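Local structure of putative polysaccharide deacetylase (Bdellovibrio bacteriovorus HD100, 5JP6) at residues A167-V172 with R355-V360; W301-D306 with E325-G330; R319-V324 with R350-R355. The protein probably removes acetyl groups from peptidoglycan as a zinc-dependent deacetylase of carbohydrate esterase family 4, acting on the prey wall during bacterial predation. The protein carries 1 engineered substitution. All coordinates share one frame; numbering follows the deposited sequence.

In the fold
Coming from the N terminus, the chain first reaches 167-172, at the start of strand 170-176; interaction 1 brings 355-360 back to it after 182 intervening residues, pairing that strand with strand 358-364. Within this long loop lie the other two contacts. Interaction 2 closes a short one, joining 301-306 to 325-330 across a beta-alpha-beta unit. Before it is complete, interaction 3 has begun at 319-324, whose partner 350-355 comes later, so these two cross and both use helix 313-327. Arg-355 belongs to interactions 1 and 3, and Glu-325 of interaction 2 meets both Tyr-357 OH and Arg-355 NH1. Sheet, helix 313-327 and helix 339-354 are thereby tied together.

Interaction 1: A167-V172 with R355-V360; sequences ARKEVV and RGYSVV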
loop_
_atom_site.group_PDB
_atom_site.type_symbol
_atom_site.label_atom_id
_atom_site.label_comp_id
_atom_site.label_asym_id
_atom_site.label_seq_id
_atom_site.Cartn_x
_atom_site.Cartn_y
_atom_site.Cartn_z
ATOM N N ALA A 167 6.389 21.548 -8.736
ATOM C CA ALA A 167 6.726 22.115 -10.058
ATOM C C ALA A 167 6.465 21.109 -11.188
ATOM O O ALA A 167 6.272 19.903 -10.932
ATOM C CB ALA A 167 8.170 22.599 -10.080
ATOM N N ARG A 168 6.510 21.592 -12.435
ATOM C CA ARG A 168 6.436 20.692 -13.581
ATOM C C ARG A 168 7.557 19.634 -13.442
ATOM O O ARG A 168 8.700 19.932 -13.013
ATOM C CB ARG A 168 6.528 21.433 -14.921
ATOM C CG ARG A 168 7.862 22.109 -15.203
ATOM C CD ARG A 168 7.915 22.762 -16.609
ATOM N NE ARG A 168 7.690 21.805 -17.703
ATOM C CZ ARG A 168 8.624 21.023 -18.253
ATOM N NH1 ARG A 168 9.888 21.060 -17.825
ATOM N NH2 ARG A 168 8.291 20.193 -19.239
ATOM N N LYS A 169 7.184 18.403 -13.783
ATOM C CA LYS A 169 8.069 17.237 -13.801
ATOM C C LYS A 169 8.582 16.834 -12.421
ATOM O O LYS A 169 9.578 16.125 -12.287
ATOM C CB LYS A 169 9.177 17.361 -14.847
ATOM C CG LYS A 169 8.568 17.572 -16.236
ATOM C CD LYS A 169 9.518 17.337 -17.354
ATOM C CE LYS A 169 9.537 15.879 -17.712
ATOM N NZ LYS A 169 10.349 15.694 -18.937
ATOM N N GLU A 170 7.835 17.244 -11.405
ATOM C CA GLU A 170 8.059 16.759 -10.039
ATOM C C GLU A 170 6.930 15.824 -9.648
ATOM O O GLU A 170 5.753 16.151 -9.848
ATOM C CB GLU A 170 8.171 17.921 -9.058
ATOM C CG GLU A 170 9.414 18.766 -9.247
ATOM C CD GLU A 170 9.590 19.875 -8.227
ATOM O OE1 GLU A 170 8.599 20.267 -7.548
ATOM O OE2 GLU A 170 10.741 20.341 -8.096
ATOM N N VAL A 171 7.299 14.684 -9.038
ATOM C CA VAL A 171 6.317 13.748 -8.517
ATOM C C VAL A 171 6.639 13.381 -7.076
ATOM O O VAL A 171 7.804 13.304 -6.666
ATOM C CB VAL A 171 6.163 12.492 -9.375
ATOM C CG1 VAL A 171 5.665 12.837 -10.763
ATOM C CG2 VAL A 171 7.470 11.719 -9.464
ATOM N N VAL A 172 5.573 13.207 -6.310
ATOM C CA VAL A 172 5.646 12.797 -4.913
ATOM C C VAL A 172 5.152 11.361 -4.859
ATOM O O VAL A 172 4.052 11.059 -5.301
ATOM C CB VAL A 172 4.750 13.676 -4.013
ATOM C CG1 VAL A 172 4.873 13.299 -2.548
ATOM C CG2 VAL A 172 5.033 15.137 -4.187
ATOM N N ARG A 355 12.713 9.838 -18.039
ATOM C CA ARG A 355 11.677 10.725 -18.565
ATOM C C ARG A 355 11.795 12.166 -18.102
ATOM O O ARG A 355 10.966 12.989 -18.495
ATOM C CB ARG A 355 10.290 10.142 -18.257
ATOM C CG ARG A 355 10.065 8.808 -18.962
ATOM C CD ARG A 355 8.913 8.031 -18.355
ATOM N NE ARG A 355 8.717 6.727 -18.996
ATOM C CZ ARG A 355 7.750 6.406 -19.844
ATOM N NH1 ARG A 355 6.881 7.303 -20.264
ATOM N NH2 ARG A 355 7.702 5.173 -20.326
ATOM N N GLY A 356 12.797 12.459 -17.263
ATOM C CA GLY A 356 13.089 13.815 -16.824
ATOM C C GLY A 356 12.347 14.265 -15.593
ATOM O O GLY A 356 12.293 15.463 -15.296
ATOM N N TYR A 357 11.805 13.309 -14.847
ATOM C CA TYR A 357 11.040 13.616 -13.649
ATOM C C TYR A 357 12.000 13.614 -12.410
ATOM O O TYR A 357 13.040 12.916 -12.399
ATOM C CB TYR A 357 9.805 12.671 -13.498
ATOM C CG TYR A 357 8.711 12.894 -14.519
ATOM C CD1 TYR A 357 8.738 12.261 -15.766
ATOM C CD2 TYR A 357 7.647 13.760 -14.266
ATOM C CE1 TYR A 357 7.771 12.522 -16.705
ATOM C CE2 TYR A 357 6.693 14.003 -15.233
ATOM C CZ TYR A 357 6.771 13.399 -16.451
ATOM O OH TYR A 357 5.787 13.621 -17.404
ATOM N N SER A 358 11.640 14.395 -11.385
ATOM C CA SER A 358 12.344 14.419 -10.118
ATOM C C SER A 358 11.374 14.047 -8.979
ATOM O O SER A 358 10.192 14.351 -9.035
ATOM C CB SER A 358 12.897 15.823 -9.852
ATOM O OG SER A 358 13.733 16.217 -10.906
ATOM N N VAL A 359 11.883 13.351 -7.953
ATOM C CA VAL A 359 11.090 12.928 -6.845
ATOM C C VAL A 359 11.146 13.945 -5.704
ATOM O O VAL A 359 12.227 14.356 -5.287
ATOM C CB VAL A 359 11.507 11.534 -6.341
ATOM C CG1 VAL A 359 10.743 11.161 -5.060
ATOM C CG2 VAL A 359 11.263 10.484 -7.425
ATOM N N VAL A 360 9.975 14.359 -5.230
ATOM C CA VAL A 360 9.851 15.369 -4.174
ATOM C C VAL A 360 9.253 14.761 -2.927
ATOM O O VAL A 360 8.259 14.039 -2.999
ATOM C CB VAL A 360 8.925 16.514 -4.635
ATOM C CG1 VAL A 360 8.606 17.471 -3.515
ATOM C CG2 VAL A 360 9.573 17.245 -5.808
HETATM O O HOH W 1 12.608 17.082 -13.095
#
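Lys-169 lies across Tyr-357 and reaches back to the end of helix 339-354. Its CB is 3.7 Å from Gly-356 O, with Tyr-357 CD2 slightly farther off, and its CG nears CE2 of the same ring. CD stays close to Gly-356 O. A bend at chi3 (86°) then swings CE over one ring face, 4.0 Å from the Tyr-357 centroid and offset toward the rim, as a CH-pi contact. At the tip, NZ donates to Arg-355 O at 2.8 Å in the plane of that carbonyl; it is too far from the ring for more than a weak cation-pi attraction. The carbonyl lies just before Gly-356, the positive-phi residue of a Schellman motif that closes the helix, so the ammonium may also be drawn by the helix C-terminal end.

Past this point the two segments pair as parallel strands in the parallel sheet of the NodB domain, consistent with the distorted beta/alpha barrel of family 4 esterases. Ser-358 N donates to Lys-169 O (2.8 Å), Val-171 N to Ser-358 O (2.9 Å) and Val-360 N to Val-171 O (2.8 Å). One water donates to both Lys-169 O and Gly-356 O. Val-360 CG2 crosses the Glu-170 chain obliquely, 3.6 Å from its CD, while Glu-170 OE1 accepts Ala-167 N from above the carboxylate plane and Gln-151 NE2 as well.

Interaction 2: W301-D306 with E325-G330; sequences WNIESD and ESQGRG
With chi1 at 66°, Asn-302 holds CG between its backbone N and carbonyl carbon, and Gln-327 bends at chi2 (-68°), which places CD so that the two amides can meet. The contact joins the first strand of a beta-alpha-beta unit to the helix end and the turn into the second strand: strand 303-304, helix 313-327 and strand 330-335, with the strands parallel in the sheet of the NodB domain.

Asn-302 ND2 spends both its hydrogens here. One goes to Gln-327 OE1 at 2.8 Å, the other to Arg-329 O at 3.0 Å; both bonds are nearly straight, and both acceptors lie in the Asn-302 amide plane. That pair holds the amide flat and fixes which way round it sits. The Gln-327 amide is turned 75° from it, and ND2 comes to OE1 tilted somewhat from the carbonyl plane. OE1 has a second donor in Arg-163 NH2. On its other side the Asn-302 amide is gripped too, since OD1 accepts Ile-331 N, a backbone group of the next strand.

OD1 also comes within 3.2 Å of Gly-330 CA, an approach made possible because the glycine has no side chain there. The chain reaches it through Gly-328, which leaves the helix with positive phi.

Ile-303 supplies the apolar part. Its side chain runs past Gln-327 in the opposite direction, CG1 lying 3.8 Å from Gln-327 CB. On the same branch, Ile-303 CD1 extends farther toward the strand and stops 3.6 Å from Arg-329 O, the very carbonyl that accepts Asn-302 ND2.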
loop_
_atom_site.group_PDB
_atom_site.type_symbol
_atom_site.label_atom_id
_atom_site.label_comp_id
_atom_site.label_asym_id
_atom_site.label_seq_id
_atom_site.Cartn_x
_atom_site.Cartn_y
_atom_site.Cartn_z
ATOM N N TRP A 301 -4.498 12.603 -4.225
ATOM C CA TRP A 301 -3.477 12.260 -5.231
ATOM C C TRP A 301 -4.071 12.659 -6.593
ATOM O O TRP A 301 -5.279 12.869 -6.718
ATOM C CB TRP A 301 -3.115 10.757 -5.243
ATOM C CG TRP A 301 -4.284 9.882 -5.598
ATOM C CD1 TRP A 301 -4.595 9.416 -6.852
ATOM C CD2 TRP A 301 -5.288 9.397 -4.721
ATOM N NE1 TRP A 301 -5.750 8.699 -6.800
ATOM C CE2 TRP A 301 -6.196 8.660 -5.506
ATOM C CE3 TRP A 301 -5.528 9.528 -3.347
ATOM C CZ2 TRP A 301 -7.297 8.058 -4.968
ATOM C CZ3 TRP A 301 -6.637 8.915 -2.826
ATOM C CH2 TRP A 301 -7.506 8.200 -3.636
ATOM N N ASN A 302 -3.212 12.736 -7.612
ATOM C CA ASN A 302 -3.694 12.926 -8.984
ATOM C C ASN A 302 -3.145 11.929 -9.993
ATOM O O ASN A 302 -3.607 11.895 -11.116
ATOM C CB ASN A 302 -3.429 14.341 -9.486
ATOM C CG ASN A 302 -1.963 14.631 -9.636
ATOM O OD1 ASN A 302 -1.183 14.494 -8.699
ATOM N ND2 ASN A 302 -1.564 15.033 -10.833
ATOM N N ILE A 303 -2.134 11.173 -9.607
ATOM C CA ILE A 303 -1.527 10.181 -10.496
ATOM C C ILE A 303 -1.839 8.786 -9.921
ATOM O O ILE A 303 -1.294 8.390 -8.880
ATOM C CB ILE A 303 -0.004 10.373 -10.648
ATOM C CG1 ILE A 303 0.327 11.727 -11.241
ATOM C CG2 ILE A 303 0.589 9.259 -11.521
ATOM C CD1 ILE A 303 1.751 12.157 -11.043
ATOM N N GLU A 304 -2.697 8.048 -10.628
ATOM C CA GLU A 304 -3.085 6.686 -10.229
ATOM C C GLU A 304 -2.104 5.654 -10.790
ATOM O O GLU A 304 -1.677 5.746 -11.922
ATOM C CB GLU A 304 -4.508 6.390 -10.661
ATOM C CG GLU A 304 -5.431 6.992 -9.598
ATOM C CD GLU A 304 -6.794 7.361 -10.040
ATOM O OE1 GLU A 304 -7.146 7.145 -11.223
ATOM O OE2 GLU A 304 -7.517 7.882 -9.163
ATOM N N SER A 305 -1.761 4.677 -9.954
ATOM C CA SER A 305 -1.047 3.508 -10.396
ATOM C C SER A 305 -1.952 2.378 -10.783
ATOM O O SER A 305 -1.537 1.498 -11.562
ATOM C CB SER A 305 -0.066 3.024 -9.327
ATOM O OG SER A 305 -0.747 2.529 -8.192
ATOM N N ASP A 306 -3.171 2.368 -10.223
ATOM C CA ASP A 306 -4.051 1.201 -10.352
ATOM C C ASP A 306 -3.350 -0.096 -9.888
ATOM O O ASP A 306 -3.666 -1.174 -10.378
ATOM C CB ASP A 306 -4.544 1.053 -11.796
ATOM C CG ASP A 306 -5.490 2.139 -12.213
ATOM O OD1 ASP A 306 -6.104 2.782 -11.364
ATOM O OD2 ASP A 306 -5.675 2.245 -13.455
ATOM N N GLU A 325 2.957 10.857 -17.115
ATOM C CA GLU A 325 3.150 11.716 -18.278
ATOM C C GLU A 325 1.947 12.583 -18.599
ATOM O O GLU A 325 2.113 13.771 -18.966
ATOM C CB GLU A 325 3.563 10.869 -19.482
ATOM C CG GLU A 325 4.868 10.126 -19.327
ATOM C CD GLU A 325 6.123 10.896 -19.669
ATOM O OE1 GLU A 325 6.120 12.138 -19.656
ATOM O OE2 GLU A 325 7.149 10.212 -19.955
ATOM N N SER A 326 0.753 12.005 -18.454
ATOM C CA SER A 326 -0.522 12.689 -18.693
ATOM C C SER A 326 -0.714 13.901 -17.767
ATOM O O SER A 326 -1.128 14.978 -18.169
ATOM C CB SER A 326 -1.666 11.731 -18.357
ATOM O OG SER A 326 -2.026 11.031 -19.476
ATOM N N GLN A 327 -0.441 13.659 -16.489
ATOM C CA GLN A 327 -0.572 14.686 -15.467
ATOM C C GLN A 327 0.580 15.681 -15.471
ATOM O O GLN A 327 0.381 16.854 -15.142
ATOM C CB GLN A 327 -0.694 14.046 -14.079
ATOM C CG GLN A 327 -1.976 13.297 -13.879
ATOM C CD GLN A 327 -3.172 14.223 -13.854
ATOM O OE1 GLN A 327 -3.184 15.223 -13.128
ATOM N NE2 GLN A 327 -4.147 13.934 -14.671
ATOM N N GLY A 328 1.792 15.196 -15.749
ATOM C CA GLY A 328 2.988 16.030 -15.811
ATOM C C GLY A 328 3.695 16.305 -14.502
ATOM O O GLY A 328 4.868 16.693 -14.490
ATOM N N ARG A 329 2.944 16.195 -13.402
ATOM C CA ARG A 329 3.458 16.436 -12.055
ATOM C C ARG A 329 2.411 15.960 -11.055
ATOM O O ARG A 329 1.241 15.750 -11.408
ATOM C CB ARG A 329 3.711 17.937 -11.814
ATOM C CG ARG A 329 2.426 18.700 -11.517
ATOM C CD ARG A 329 2.714 20.172 -11.355
ATOM N NE ARG A 329 2.892 20.851 -12.617
ATOM C CZ ARG A 329 3.205 22.141 -12.712
ATOM N NH1 ARG A 329 3.413 22.862 -11.619
ATOM N NH2 ARG A 329 3.321 22.697 -13.895
ATOM N N GLY A 330 2.822 15.814 -9.804
ATOM C CA GLY A 330 1.853 15.626 -8.730
ATOM C C GLY A 330 2.167 14.476 -7.833
ATOM O O GLY A 330 3.328 14.186 -7.593
#

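Interaction 3: R319-V324 with R350-R355; sequences RVLANV and RELYNR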
loop_
_atom_site.group_PDB
_atom_site.type_symbol
_atom_site.label_atom_id
_atom_site.label_comp_id
_atom_site.label_asym_id
_atom_site.label_seq_id
_atom_site.Cartn_x
_atom_site.Cartn_y
_atom_site.Cartn_z
ATOM N N ARG A 319 0.796 1.735 -17.163
ATOM C CA ARG A 319 -0.296 2.560 -16.669
ATOM C C ARG A 319 0.206 3.696 -15.778
ATOM O O ARG A 319 -0.158 4.862 -15.968
ATOM C CB ARG A 319 -1.292 1.710 -15.928
ATOM C CG ARG A 319 -2.415 2.487 -15.283
ATOM C CD ARG A 319 -3.175 3.424 -16.220
ATOM N NE ARG A 319 -3.777 2.774 -17.366
ATOM C CZ ARG A 319 -5.025 2.314 -17.451
ATOM N NH1 ARG A 319 -5.876 2.355 -16.448
ATOM N NH2 ARG A 319 -5.432 1.800 -18.611
ATOM N N VAL A 320 1.059 3.364 -14.804
ATOM C CA VAL A 320 1.500 4.413 -13.912
ATOM C C VAL A 320 2.332 5.469 -14.659
ATOM O O VAL A 320 2.186 6.675 -14.434
ATOM C CB VAL A 320 2.184 3.873 -12.651
ATOM C CG1 VAL A 320 3.575 3.262 -12.932
ATOM C CG2 VAL A 320 2.295 4.954 -11.603
ATOM N N LEU A 321 3.219 5.030 -15.564
ATOM C CA LEU A 321 4.019 5.999 -16.297
ATOM C C LEU A 321 3.179 6.807 -17.297
ATOM O O LEU A 321 3.411 7.989 -17.455
ATOM C CB LEU A 321 5.208 5.315 -16.963
ATOM C CG LEU A 321 6.302 4.802 -16.007
ATOM C CD1 LEU A 321 7.215 3.803 -16.702
ATOM C CD2 LEU A 321 7.094 5.967 -15.441
ATOM N N ALA A 322 2.190 6.177 -17.934
ATOM C CA ALA A 322 1.264 6.944 -18.777
ATOM C C ALA A 322 0.550 8.034 -17.964
ATOM O O ALA A 322 0.424 9.172 -18.407
ATOM C CB ALA A 322 0.250 6.025 -19.434
ATOM N N ASN A 323 0.164 7.716 -16.731
ATOM C CA ASN A 323 -0.525 8.681 -15.904
ATOM C C ASN A 323 0.419 9.758 -15.421
ATOM O O ASN A 323 0.035 10.918 -15.315
ATOM C CB ASN A 323 -1.234 7.993 -14.740
ATOM C CG ASN A 323 -2.509 7.297 -15.168
ATOM O OD1 ASN A 323 -3.066 7.571 -16.231
ATOM N ND2 ASN A 323 -2.972 6.369 -14.332
ATOM N N VAL A 324 1.653 9.381 -15.078
ATOM C CA VAL A 324 2.664 10.405 -14.742
ATOM C C VAL A 324 2.790 11.385 -15.897
ATOM O O VAL A 324 2.726 12.614 -15.691
ATOM C CB VAL A 324 4.057 9.771 -14.440
ATOM C CG1 VAL A 324 5.135 10.837 -14.388
ATOM C CG2 VAL A 324 4.009 8.966 -13.130
ATOM N N ARG A 350 13.830 4.183 -12.411
ATOM C CA ARG A 350 14.691 4.409 -13.557
ATOM C C ARG A 350 13.936 5.124 -14.673
ATOM O O ARG A 350 14.468 6.061 -15.275
ATOM C CB ARG A 350 15.319 3.090 -14.030
ATOM C CG ARG A 350 16.180 3.190 -15.303
ATOM C CD ARG A 350 17.361 4.158 -15.252
ATOM N NE ARG A 350 17.867 4.508 -16.589
ATOM C CZ ARG A 350 18.786 3.846 -17.283
ATOM N NH1 ARG A 350 19.381 2.762 -16.805
ATOM N NH2 ARG A 350 19.129 4.293 -18.483
ATOM N N GLU A 351 12.703 4.712 -14.943
ATOM C CA GLU A 351 11.912 5.398 -15.986
ATOM C C GLU A 351 11.576 6.849 -15.600
ATOM O O GLU A 351 11.634 7.704 -16.478
ATOM C CB GLU A 351 10.665 4.623 -16.335
ATOM C CG GLU A 351 10.936 3.482 -17.291
ATOM C CD GLU A 351 11.461 4.020 -18.624
ATOM O OE1 GLU A 351 10.786 4.905 -19.224
ATOM O OE2 GLU A 351 12.558 3.590 -19.026
ATOM N N LEU A 352 11.252 7.141 -14.334
ATOM C CA LEU A 352 11.038 8.550 -13.914
ATOM C C LEU A 352 12.299 9.336 -14.292
ATOM O O LEU A 352 12.221 10.437 -14.862
ATOM C CB LEU A 352 10.771 8.687 -12.426
ATOM C CG LEU A 352 9.422 8.303 -11.885
ATOM C CD1 LEU A 352 9.401 8.546 -10.383
ATOM C CD2 LEU A 352 8.307 9.038 -12.594
ATOM N N TYR A 353 13.461 8.815 -13.912
ATOM C CA TYR A 353 14.714 9.464 -14.214
ATOM C C TYR A 353 14.928 9.663 -15.734
ATOM O O TYR A 353 15.199 10.791 -16.190
ATOM C CB TYR A 353 15.862 8.653 -13.617
ATOM C CG TYR A 353 17.203 9.271 -13.827
ATOM C CD1 TYR A 353 17.632 10.310 -13.009
ATOM C CD2 TYR A 353 18.047 8.800 -14.804
ATOM C CE1 TYR A 353 18.878 10.866 -13.169
ATOM C CE2 TYR A 353 19.298 9.357 -14.975
ATOM C CZ TYR A 353 19.689 10.390 -14.158
ATOM O OH TYR A 353 20.925 10.903 -14.343
ATOM N N ASN A 354 14.673 8.597 -16.499
ATOM C CA ASN A 354 14.811 8.637 -17.949
ATOM C C ASN A 354 13.904 9.692 -18.597
ATOM O O ASN A 354 14.265 10.351 -19.618
ATOM C CB ASN A 354 14.555 7.272 -18.604
ATOM C CG ASN A 354 15.641 6.251 -18.343
ATOM O OD1 ASN A 354 16.763 6.582 -17.965
ATOM N ND2 ASN A 354 15.276 4.968 -18.547
ATOM N N ARG A 355 12.713 9.838 -18.039
ATOM C CA ARG A 355 11.677 10.725 -18.565
ATOM C C ARG A 355 11.795 12.166 -18.102
ATOM O O ARG A 355 10.966 12.989 -18.495
ATOM C CB ARG A 355 10.290 10.142 -18.257
ATOM C CG ARG A 355 10.065 8.808 -18.962
ATOM C CD ARG A 355 8.913 8.031 -18.355
ATOM N NE ARG A 355 8.717 6.727 -18.996
ATOM C CZ ARG A 355 7.750 6.406 -19.844
ATOM N NH1 ARG A 355 6.881 7.303 -20.264
ATOM N NH2 ARG A 355 7.702 5.173 -20.326
#
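Leu-321 is the first residue of 319-324 to touch 350-355, laying its branched end against Glu-351 CB and the side chain of Arg-355. Helices 313-327 and 339-354 run side by side on the same flank of the sheet in the NodB domain, their axes here 30° from parallel and 11.3 Å apart at closest, so side chains have to span the gap. Leu-321 CD1 reaches Glu-351 CB at 3.6 Å, the two side chains crossing at about a right angle. Leu-321 CB sits 4.0 Å above the Arg-355 guanidinium plane, over its centre.

Charged hydrogen bonds hold that plate: Arg-355 NE bonds Glu-351 OE1 at 2.8 Å through the anti lone pair, a salt bridge within 350-355, while NH1 pairs with Glu-325. Glu-351 OE2 receives Asn-354 ND2 from above the carboxylate plane.

One turn on, Val-324 faces the sheet side of the contact, where it also touches Ile-303 and Tyr-357. Leu-352 comes to meet it there: its CD2 sits 4.4 Å from Leu-321 CD2 and 4.1 Å from Val-324 CG1.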